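Local coordinates for 70 KDA protein (PDB 4B2N) that cleaves natural rubber (polyisoprene) oxidatively as a dioxygenase that carries two covalently bound c-type haems, at residues F121-Y126 with F226-I231; G235-L240 with Q613-I618; L258-D263 with Q606-A611; L274-D279 with M599-A604. One frame throughout, in Å; residues are numbered along the deposited sequence. Where two conformers were deposited one is given.

The four contacts run along one flank of the chain, away from the annotated haem sites. Interaction 1 closes first along the sequence; interaction 4 is then nested within interaction 3, and interaction 3 within interaction 2, so the later three fold residues 235-279 against residues 599-618. Interactions 3 and 4 share helix 599-607 and have centres only about 6 Å apart. Interaction 2 lies about 14 Å from the centres of both and touches each. Interaction 1 is about 13 Å from interaction 2, joined to it by Phe226 and Arg227, but about 26 Å from interaction 3. Together they form a continuous packed band of loops and helix ends, distant from the haem sites, that packs one part of the fold together.

Interaction 1. Residues F121-Y126 with F226-I231; sequences FLQWGY and FRTTPI
Two bends shape the meeting of Gln123 with Arg227 and Thr228: the glutamine turns at chi2 (65°), which brings its amide to Thr228, the residue after Arg227, and the arginine turns at chi3 (-65°), which swings its guanidinium round to Gln123 O. Gln123 sits inside a type I beta turn from Leu122 to Gly125, packed against the loop after helix 218-226. Where the aliphatic portions overlap, the two long side chains pointing opposite ways, Gln123 CG lies 3.9 Å from Arg227 CB. The methyl Thr228 CG2 approaches Gln123 OE1 to 3.7 Å and lies 3.9 Å from Gln123 CD, the two side chains crossing nearly at a right angle. This is van der Waals packing; the hydroxyl of Thr228 is instead bonded to the carbonyl of Met225. The polar link across the contact comes from Arg227 NH2, which serves two partners: a salt bridge to Asp224 on helix 218-226, which would hold the group in place, and the turn. Arg227 NH2 donates to Gln123 O over 3.1 Å, a somewhat bent bond in which the oxygen lies at the edge of the guanidinium, almost exactly in its plane, while the nitrogen stands tilted 29° from the carbonyl plane.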
# COMPACT_ATOMS: atom_id res chain seq x y z
N PHE A 121 -14.46 0.26 24.09
CA PHE A 121 -13.65 -0.14 25.29
C PHE A 121 -14.28 -1.41 25.93
O PHE A 121 -13.57 -2.15 26.60
CB PHE A 121 -13.55 0.99 26.35
CG PHE A 121 -14.87 1.51 26.81
CD1 PHE A 121 -15.53 0.91 27.90
CD2 PHE A 121 -15.47 2.62 26.15
CE1 PHE A 121 -16.74 1.42 28.31
CE2 PHE A 121 -16.70 3.10 26.54
CZ PHE A 121 -17.35 2.49 27.60
N LEU A 122 -15.61 -1.60 25.80
CA LEU A 122 -16.22 -2.84 26.36
C LEU A 122 -15.54 -4.04 25.78
O LEU A 122 -15.23 -4.99 26.52
CB LEU A 122 -17.73 -2.95 26.12
CG LEU A 122 -18.53 -1.90 26.86
CD1 LEU A 122 -19.99 -1.95 26.39
CD2 LEU A 122 -18.38 -2.08 28.39
N GLN A 123 -15.27 -4.02 24.46
CA GLN A 123 -14.61 -5.12 23.78
C GLN A 123 -13.15 -5.26 24.15
O GLN A 123 -12.51 -6.29 23.92
CB GLN A 123 -14.74 -4.97 22.22
CG GLN A 123 -16.13 -5.45 21.72
CD GLN A 123 -17.26 -4.59 22.24
OE1 GLN A 123 -17.21 -3.32 22.24
NE2 GLN A 123 -18.30 -5.27 22.75
N TRP A 124 -12.57 -4.20 24.71
CA TRP A 124 -11.17 -4.33 25.20
C TRP A 124 -11.18 -4.94 26.59
O TRP A 124 -10.12 -5.19 27.14
CB TRP A 124 -10.57 -2.96 25.40
CG TRP A 124 -10.57 -2.04 24.21
CD1 TRP A 124 -10.78 -2.36 22.87
CD2 TRP A 124 -10.37 -0.61 24.24
NE1 TRP A 124 -10.75 -1.27 22.09
CE2 TRP A 124 -10.47 -0.16 22.85
CE3 TRP A 124 -10.11 0.32 25.24
CZ2 TRP A 124 -10.31 1.18 22.48
CZ3 TRP A 124 -10.00 1.68 24.87
CH2 TRP A 124 -10.05 2.09 23.52
N GLY A 125 -12.36 -5.09 27.21
CA GLY A 125 -12.44 -5.63 28.58
C GLY A 125 -12.52 -4.54 29.67
O GLY A 125 -12.38 -4.88 30.84
N TYR A 126 -12.83 -3.29 29.31
CA TYR A 126 -12.98 -2.22 30.31
C TYR A 126 -14.48 -2.20 30.63
O TYR A 126 -15.31 -2.62 29.79
CB TYR A 126 -12.55 -0.86 29.78
CG TYR A 126 -11.05 -0.72 29.53
CD1 TYR A 126 -10.11 -1.69 30.01
CD2 TYR A 126 -10.57 0.37 28.89
CE1 TYR A 126 -8.69 -1.53 29.79
CE2 TYR A 126 -9.21 0.55 28.65
CZ TYR A 126 -8.29 -0.38 29.13
OH TYR A 126 -6.95 -0.18 28.87
N PHE A 226 -15.92 -6.87 15.19
CA PHE A 226 -16.73 -8.05 14.88
C PHE A 226 -17.62 -8.35 16.10
O PHE A 226 -18.72 -8.86 15.92
CB PHE A 226 -15.90 -9.31 14.47
CG PHE A 226 -16.77 -10.57 14.38
CD1 PHE A 226 -17.69 -10.69 13.35
CD2 PHE A 226 -16.71 -11.58 15.34
CE1 PHE A 226 -18.53 -11.81 13.27
CE2 PHE A 226 -17.57 -12.68 15.28
CZ PHE A 226 -18.46 -12.80 14.25
N ARG A 227 -17.14 -8.02 17.31
CA ARG A 227 -17.88 -8.35 18.54
C ARG A 227 -18.84 -7.26 18.94
O ARG A 227 -19.46 -7.34 19.98
CB ARG A 227 -16.94 -8.65 19.71
CG ARG A 227 -16.00 -9.83 19.44
CD ARG A 227 -15.33 -10.34 20.72
NE ARG A 227 -14.43 -9.37 21.32
CZ ARG A 227 -13.23 -9.04 20.84
NH1 ARG A 227 -12.73 -9.56 19.70
NH2 ARG A 227 -12.50 -8.16 21.49
N THR A 228 -18.94 -6.18 18.16
CA THR A 228 -19.95 -5.19 18.40
C THR A 228 -21.30 -5.52 17.73
O THR A 228 -21.38 -6.44 16.90
CB THR A 228 -19.46 -3.78 17.94
OG1 THR A 228 -19.44 -3.71 16.50
CG2 THR A 228 -18.10 -3.40 18.61
N THR A 229 -22.36 -4.75 18.05
CA THR A 229 -23.69 -4.98 17.42
C THR A 229 -23.64 -4.99 15.90
O THR A 229 -23.18 -4.01 15.28
CB THR A 229 -24.74 -3.97 17.93
OG1 THR A 229 -24.81 -4.16 19.32
CG2 THR A 229 -26.14 -4.22 17.33
N PRO A 230 -24.10 -6.09 15.27
CA PRO A 230 -23.95 -6.11 13.79
C PRO A 230 -24.64 -4.88 13.15
O PRO A 230 -25.71 -4.45 13.62
CB PRO A 230 -24.61 -7.43 13.39
CG PRO A 230 -24.50 -8.29 14.64
CD PRO A 230 -24.59 -7.36 15.83
N ILE A 231 -24.05 -4.31 12.10
CA ILE A 231 -24.67 -3.20 11.40
C ILE A 231 -25.91 -3.82 10.74
O ILE A 231 -27.00 -3.23 10.73
CB ILE A 231 -23.74 -2.61 10.33
CG1 ILE A 231 -22.59 -1.89 10.98
CG2 ILE A 231 -24.48 -1.61 9.44
CD1 ILE A 231 -21.56 -1.57 9.93

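Interaction 2. Residues G235-L240 with Q613-I618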
# COMPACT_ATOMS: atom_id res chain seq x y z
N GLY A 235 -26.65 -10.33 8.97
CA GLY A 235 -25.72 -10.23 7.86
C GLY A 235 -24.48 -11.12 7.83
O GLY A 235 -24.03 -11.70 8.84
N ASN A 236 -23.93 -11.23 6.64
CA ASN A 236 -22.74 -11.99 6.49
C ASN A 236 -21.54 -11.31 7.19
O ASN A 236 -21.55 -10.09 7.44
CB ASN A 236 -22.46 -12.14 4.98
CG ASN A 236 -23.26 -13.26 4.32
OD1 ASN A 236 -24.30 -13.70 4.85
ND2 ASN A 236 -22.78 -13.75 3.15
N LEU A 237 -20.49 -12.09 7.46
CA LEU A 237 -19.13 -11.54 7.71
C LEU A 237 -18.76 -10.41 6.72
O LEU A 237 -19.15 -10.49 5.54
CB LEU A 237 -18.10 -12.66 7.56
CG LEU A 237 -17.49 -13.27 8.81
CD1 LEU A 237 -18.40 -13.21 10.04
CD2 LEU A 237 -17.02 -14.69 8.51
N LEU A 238 -18.00 -9.38 7.17
CA LEU A 238 -17.64 -8.25 6.27
C LEU A 238 -16.37 -8.52 5.54
O LEU A 238 -15.49 -9.15 6.11
CB LEU A 238 -17.45 -7.02 7.09
CG LEU A 238 -18.75 -6.63 7.82
CD1 LEU A 238 -18.54 -5.39 8.71
CD2 LEU A 238 -19.94 -6.44 6.90
N PRO A 239 -16.26 -8.09 4.28
CA PRO A 239 -14.99 -8.27 3.57
C PRO A 239 -14.00 -7.16 4.12
O PRO A 239 -14.08 -6.01 3.73
CB PRO A 239 -15.34 -8.07 2.12
CG PRO A 239 -16.64 -7.28 2.14
CD PRO A 239 -17.37 -7.61 3.41
N LEU A 240 -13.14 -7.48 5.07
CA LEU A 240 -12.23 -6.45 5.59
C LEU A 240 -10.92 -7.16 5.85
O LEU A 240 -10.90 -8.37 5.98
CB LEU A 240 -12.80 -5.72 6.81
CG LEU A 240 -12.70 -6.44 8.15
CD1 LEU A 240 -13.51 -5.88 9.28
CD2 LEU A 240 -13.23 -7.77 7.81
N GLN A 613 -15.42 -19.84 9.38
CA GLN A 613 -14.96 -19.60 10.76
C GLN A 613 -15.06 -18.06 10.99
O GLN A 613 -14.64 -17.24 10.14
CB GLN A 613 -13.48 -20.16 10.79
CG GLN A 613 -12.63 -19.97 12.05
CD GLN A 613 -11.08 -20.04 11.86
OE1 GLN A 613 -10.28 -19.66 12.78
NE2 GLN A 613 -10.64 -20.52 10.68
N SER A 614 -15.70 -17.64 12.07
CA SER A 614 -15.82 -16.23 12.36
C SER A 614 -14.51 -15.74 13.00
O SER A 614 -13.74 -16.55 13.52
CB SER A 614 -16.95 -16.06 13.34
OG SER A 614 -18.15 -16.29 12.63
N PRO A 615 -14.28 -14.42 12.98
CA PRO A 615 -13.02 -13.89 13.48
C PRO A 615 -12.81 -14.27 14.94
O PRO A 615 -13.74 -14.23 15.78
CB PRO A 615 -13.16 -12.36 13.30
CG PRO A 615 -14.18 -12.21 12.19
CD PRO A 615 -15.14 -13.36 12.38
N PRO A 616 -11.65 -14.77 15.24
CA PRO A 616 -11.31 -15.10 16.63
C PRO A 616 -11.25 -13.78 17.46
O PRO A 616 -10.71 -12.80 16.95
CB PRO A 616 -9.90 -15.70 16.52
CG PRO A 616 -9.38 -15.16 15.24
CD PRO A 616 -10.55 -15.01 14.31
N PRO A 617 -11.75 -13.78 18.71
CA PRO A 617 -11.45 -12.69 19.58
C PRO A 617 -9.93 -12.70 19.86
O PRO A 617 -9.40 -13.65 20.41
CB PRO A 617 -12.30 -13.00 20.84
CG PRO A 617 -12.42 -14.50 20.89
CD PRO A 617 -12.49 -14.87 19.40
N ILE A 618 -9.22 -11.65 19.46
CA ILE A 618 -7.77 -11.64 19.65
C ILE A 618 -7.45 -11.32 21.12
O ILE A 618 -7.92 -10.33 21.64
CB ILE A 618 -7.11 -10.65 18.69
CG1 ILE A 618 -7.31 -11.14 17.25
CG2 ILE A 618 -5.64 -10.53 19.06
CD1 ILE A 618 -6.66 -10.25 16.19
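Leu237 and Pro615 touch on one side of the Phe226 ring, with Pro615 CG over the face and Leu237 CD1 nearer the rim. Ser614 CB also comes in on this side, at the rim of the same ring. Against this aromatic wall the loops 235-240 and 613-618 meet through a single leucine. Its two methyls divide the work: Leu237 CD1 rests 4.0 Å from Pro615 CD, leucine and proline lying side by side and pointing opposite ways, and is equally close to Ser614 OG, whereas Leu237 CD2 lies 3.9 Å from Gln613 O. Neither loop has regular secondary structure here, so the meeting joins two irregular connections, one leading toward helix 253-261 and the other running from helix 599-607 to helix 620-626. The polar backbone groups beside the leucine are satisfied from other directions: Gln606 OE1 accepts from Leu237 N, and Tyr597 OH is hydrogen-bonded to Gln613 O. With no hydrogen bond crossing between the two loops, the contact relies on apolar packing of methyl and ring carbons, its polar atoms serving as neighbours rather than partners.

Interaction 3. Residues L258-D263 with Q606-A611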
# COMPACT_ATOMS: atom_id res chain seq x y z
N LEU A 258 -11.99 -10.69 -4.83
CA LEU A 258 -12.86 -10.03 -5.82
C LEU A 258 -13.69 -10.97 -6.75
O LEU A 258 -14.95 -10.86 -6.78
CB LEU A 258 -12.01 -9.00 -6.67
CG LEU A 258 -11.46 -7.78 -5.89
CD1 LEU A 258 -10.64 -6.93 -6.81
CD2 LEU A 258 -12.61 -6.94 -5.31
N PRO A 259 -13.04 -11.88 -7.49
CA PRO A 259 -13.92 -12.63 -8.43
C PRO A 259 -14.85 -13.64 -7.80
O PRO A 259 -15.79 -14.09 -8.47
CB PRO A 259 -12.93 -13.33 -9.36
CG PRO A 259 -11.64 -13.37 -8.61
CD PRO A 259 -11.61 -12.11 -7.80
N ALA A 260 -14.61 -13.96 -6.52
CA ALA A 260 -15.53 -14.82 -5.77
C ALA A 260 -16.86 -14.16 -5.51
O ALA A 260 -17.84 -14.84 -5.51
CB ALA A 260 -14.93 -15.23 -4.42
N LEU A 261 -16.89 -12.85 -5.26
CA LEU A 261 -18.08 -12.17 -4.75
C LEU A 261 -18.73 -11.38 -5.87
O LEU A 261 -19.95 -11.32 -5.92
CB LEU A 261 -17.68 -11.20 -3.65
CG LEU A 261 -17.74 -11.64 -2.16
CD1 LEU A 261 -17.40 -13.10 -1.96
CD2 LEU A 261 -16.82 -10.73 -1.31
N PHE A 262 -17.91 -10.85 -6.80
CA PHE A 262 -18.39 -9.77 -7.70
C PHE A 262 -18.25 -10.19 -9.12
O PHE A 262 -17.26 -10.77 -9.48
CB PHE A 262 -17.58 -8.46 -7.53
CG PHE A 262 -17.68 -7.90 -6.13
CD1 PHE A 262 -18.84 -7.31 -5.71
CD2 PHE A 262 -16.62 -8.04 -5.23
CE1 PHE A 262 -18.96 -6.82 -4.41
CE2 PHE A 262 -16.72 -7.61 -3.90
CZ PHE A 262 -17.89 -6.96 -3.50
N ASP A 263 -19.24 -9.87 -9.90
CA ASP A 263 -19.18 -10.07 -11.34
C ASP A 263 -18.02 -9.20 -11.84
O ASP A 263 -17.89 -8.00 -11.52
CB ASP A 263 -20.55 -9.62 -11.91
CG ASP A 263 -20.63 -9.76 -13.42
OD1 ASP A 263 -19.78 -9.17 -14.12
OD2 ASP A 263 -21.55 -10.46 -13.95
N GLN A 606 -18.31 -18.09 3.23
CA GLN A 606 -19.70 -17.84 3.63
C GLN A 606 -20.58 -17.39 2.46
O GLN A 606 -21.73 -17.85 2.35
CB GLN A 606 -19.78 -16.81 4.80
CG GLN A 606 -21.22 -16.56 5.25
CD GLN A 606 -21.29 -15.50 6.33
OE1 GLN A 606 -20.51 -14.54 6.30
NE2 GLN A 606 -22.16 -15.72 7.33
N TYR A 607 -20.10 -16.47 1.62
CA TYR A 607 -20.89 -16.11 0.43
C TYR A 607 -21.08 -17.26 -0.55
O TYR A 607 -21.94 -17.20 -1.40
CB TYR A 607 -20.24 -14.95 -0.35
CG TYR A 607 -20.65 -13.62 0.24
CD1 TYR A 607 -19.94 -13.06 1.30
CD2 TYR A 607 -21.77 -12.96 -0.22
CE1 TYR A 607 -20.32 -11.83 1.87
CE2 TYR A 607 -22.14 -11.75 0.32
CZ TYR A 607 -21.42 -11.17 1.35
OH TYR A 607 -21.88 -9.97 1.90
N LEU A 608 -20.24 -18.27 -0.48
CA LEU A 608 -20.33 -19.39 -1.43
C LEU A 608 -21.04 -20.58 -0.74
O LEU A 608 -21.05 -21.71 -1.24
CB LEU A 608 -18.92 -19.73 -1.97
CG LEU A 608 -18.38 -18.68 -2.95
CD1 LEU A 608 -16.93 -19.04 -3.23
CD2 LEU A 608 -19.19 -18.47 -4.25
N ASN A 609 -21.65 -20.32 0.44
CA ASN A 609 -22.40 -21.35 1.17
C ASN A 609 -21.58 -22.54 1.58
O ASN A 609 -22.12 -23.66 1.62
CB ASN A 609 -23.55 -21.90 0.31
CG ASN A 609 -24.53 -20.82 -0.08
OD1 ASN A 609 -24.99 -20.08 0.78
ND2 ASN A 609 -24.82 -20.67 -1.37
N LEU A 610 -20.30 -22.30 1.82
CA LEU A 610 -19.39 -23.22 2.48
C LEU A 610 -19.16 -22.92 3.97
O LEU A 610 -19.47 -21.82 4.47
CB LEU A 610 -18.05 -23.28 1.72
CG LEU A 610 -18.25 -23.42 0.21
CD1 LEU A 610 -16.95 -23.19 -0.52
CD2 LEU A 610 -18.86 -24.78 -0.19
N ALA A 611 -18.64 -23.91 4.69
CA ALA A 611 -18.34 -23.77 6.09
C ALA A 611 -17.34 -22.60 6.25
O ALA A 611 -16.41 -22.46 5.49
CB ALA A 611 -17.74 -25.07 6.64
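Leu261 and Tyr607 form the closer half of this contact between the last turns of helices 253-261 and 599-607. The leucine reaches across with one methyl: Leu261 CD1 is 3.8 Å from Tyr607 CB and 4.0 Å from Tyr607 CG, meeting the ring obliquely, while Leu261 CG stands above one face, displaced toward its rim. The two side chains cross nearly at right angles, and the other methyl, Leu261 CD2, packs on Val603 one turn back along the partner helix. Tyr607 offers its CB and the near part of its ring.

The second half is looser. Leu608 extends toward the neighbouring helix, yet its CD1 comes only to 4.5 Å from Ala260 CB, and its CD2 lies 4.1 Å from Ala260 O. No hydrogen bond joins the two segments. Beyond Leu608 the chain turns outward, and Asn609, Leu610 and Ala611 lie at the surface of the protein. Helix 253-261 is weakly bonded and kinked where the N atoms of Pro259 and Ala260 have no bond to the turn before; Leu258 O accepts from both Leu261 N and Phe262 N. The partner helix finishes in a Schellman motif, with Asn609 at positive phi as the C-prime residue, Asn609 N bonded to Gln606 O and Leu610 N to Ala605 O, an arrangement typical of helix C-termini.

Interaction 4. Residues L274-D279 with M599-A604; sequences LEYVAD and MWDNVA
Tyr276 lies on a loop whose backbone is extended here and at Val277 (Tyr276 phi/psi -91°/122°), facing helix 599-607, whose regular i to i+4 bonds place Asp601 and Ala604 three residues apart along the side turned to it. The tyrosine carries the contact with the outer end of its ring. Its CG is anti to the backbone N (chi1 -173°), which sends the ring out from the loop until Tyr276 CZ lies 4.0 Å from Ala604 CB, the methyl meeting the ring obliquely. Ala260 CB lies over the ring face on the Tyr276 CG side, and Ala604 CB stands on the same side of the ring plane, further out toward the hydroxyl; the backbone N of Ala278 is off the opposite face. The ring is thus laid over both helices 253-261 and 599-607 and ties the loop following the former to the side of the latter.

Tyr276 OH and Asp601 OD1 are 3.8 Å apart, too far for a direct bond, and two waters fill the role. One lies 2.7 Å from Tyr276 OH and donates to the carboxylate, at Asp601 OD1, over a longer 3.3 Å. The other, at the edge of the tyrosine ring and in its plane, is 2.8 Å from Tyr276 OH and donates to the main-chain carbonyl of the same residue, Asp601 O. Ring and carboxylate planes are steeply inclined, and the two side chains cross at about a right angle.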
# COMPACT_ATOMS: atom_id res chain seq x y z
N LEU A 274 -16.94 -20.10 -9.96
CA LEU A 274 -16.35 -20.41 -11.27
C LEU A 274 -15.07 -19.66 -11.59
O LEU A 274 -14.22 -20.09 -12.44
CB LEU A 274 -17.38 -20.08 -12.36
CG LEU A 274 -18.21 -21.28 -12.75
CD1 LEU A 274 -18.90 -21.73 -11.51
CD2 LEU A 274 -19.24 -20.79 -13.70
N GLU A 275 -14.89 -18.51 -10.95
CA GLU A 275 -13.68 -17.72 -11.21
C GLU A 275 -12.75 -17.54 -10.01
O GLU A 275 -11.73 -16.90 -10.11
CB GLU A 275 -14.07 -16.36 -11.78
CG GLU A 275 -14.78 -16.50 -13.13
CD GLU A 275 -14.85 -15.15 -13.81
OE1 GLU A 275 -13.84 -14.74 -14.50
OE2 GLU A 275 -15.89 -14.46 -13.66
N TYR A 276 -13.13 -18.10 -8.89
CA TYR A 276 -12.30 -18.09 -7.70
C TYR A 276 -11.41 -19.32 -7.63
O TYR A 276 -11.92 -20.44 -7.57
CB TYR A 276 -13.23 -18.12 -6.51
CG TYR A 276 -12.55 -17.95 -5.18
CD1 TYR A 276 -11.66 -16.88 -4.95
CD2 TYR A 276 -12.85 -18.83 -4.13
CE1 TYR A 276 -11.04 -16.72 -3.69
CE2 TYR A 276 -12.24 -18.71 -2.89
CZ TYR A 276 -11.36 -17.65 -2.65
OH TYR A 276 -10.78 -17.54 -1.37
N VAL A 277 -10.08 -19.11 -7.58
CA VAL A 277 -9.11 -20.23 -7.46
C VAL A 277 -8.94 -20.38 -5.94
O VAL A 277 -8.15 -19.66 -5.34
CB VAL A 277 -7.79 -19.89 -8.21
CG1 VAL A 277 -6.74 -21.00 -8.08
CG2 VAL A 277 -8.08 -19.60 -9.68
N ALA A 278 -9.74 -21.24 -5.29
CA ALA A 278 -9.85 -21.23 -3.79
C ALA A 278 -8.59 -21.68 -3.05
O ALA A 278 -8.54 -21.65 -1.82
CB ALA A 278 -11.05 -22.02 -3.30
N ASP A 279 -7.58 -22.06 -3.82
CA ASP A 279 -6.36 -22.69 -3.34
C ASP A 279 -5.15 -21.88 -3.87
O ASP A 279 -4.05 -22.40 -3.86
CB ASP A 279 -6.30 -24.09 -3.93
CG ASP A 279 -6.51 -24.07 -5.45
OD1 ASP A 279 -7.67 -23.88 -5.91
OD2 ASP A 279 -5.52 -24.18 -6.19
N MET A 599 -9.80 -13.29 7.09
CA MET A 599 -11.18 -12.81 6.92
C MET A 599 -11.63 -13.06 5.47
O MET A 599 -12.74 -13.45 5.23
CB MET A 599 -11.22 -11.36 7.30
CG MET A 599 -12.58 -10.77 7.21
SD MET A 599 -13.55 -11.18 8.64
CE MET A 599 -12.83 -10.04 9.77
N TRP A 600 -10.76 -12.76 4.48
CA TRP A 600 -11.16 -12.93 3.07
C TRP A 600 -11.60 -14.35 2.77
O TRP A 600 -12.69 -14.52 2.18
CB TRP A 600 -10.05 -12.59 2.08
CG TRP A 600 -9.40 -11.22 2.23
CD1 TRP A 600 -8.04 -10.97 2.34
CD2 TRP A 600 -10.04 -9.91 2.20
NE1 TRP A 600 -7.79 -9.62 2.42
CE2 TRP A 600 -8.97 -8.92 2.32
CE3 TRP A 600 -11.35 -9.45 2.10
CZ2 TRP A 600 -9.23 -7.56 2.38
CZ3 TRP A 600 -11.58 -8.07 2.07
CH2 TRP A 600 -10.57 -7.14 2.25
N ASP A 601 -10.79 -15.34 3.21
CA ASP A 601 -11.16 -16.77 3.05
C ASP A 601 -12.54 -17.11 3.60
O ASP A 601 -13.30 -17.83 2.95
CB ASP A 601 -10.15 -17.71 3.66
CG ASP A 601 -8.82 -17.66 2.93
OD1 ASP A 601 -8.73 -17.14 1.80
OD2 ASP A 601 -7.85 -18.17 3.49
N ASN A 602 -12.85 -16.61 4.78
CA ASN A 602 -14.11 -16.96 5.41
C ASN A 602 -15.25 -16.21 4.82
O ASN A 602 -16.35 -16.74 4.72
CB ASN A 602 -14.01 -16.83 6.95
CG ASN A 602 -13.01 -17.86 7.50
OD1 ASN A 602 -11.83 -17.58 7.72
ND2 ASN A 602 -13.46 -19.09 7.57
N VAL A 603 -14.98 -14.97 4.40
CA VAL A 603 -16.03 -14.20 3.66
C VAL A 603 -16.46 -14.94 2.37
O VAL A 603 -17.64 -15.10 2.06
CB VAL A 603 -15.52 -12.75 3.38
CG1 VAL A 603 -16.46 -12.01 2.41
CG2 VAL A 603 -15.47 -11.99 4.70
N ALA A 604 -15.48 -15.30 1.58
CA ALA A 604 -15.67 -16.15 0.40
C ALA A 604 -16.45 -17.44 0.72
O ALA A 604 -17.46 -17.70 0.04
CB ALA A 604 -14.32 -16.50 -0.20
O HOH W 1 -10.04 -15.15 -0.45
O HOH W 2 -12.01 -19.22 0.56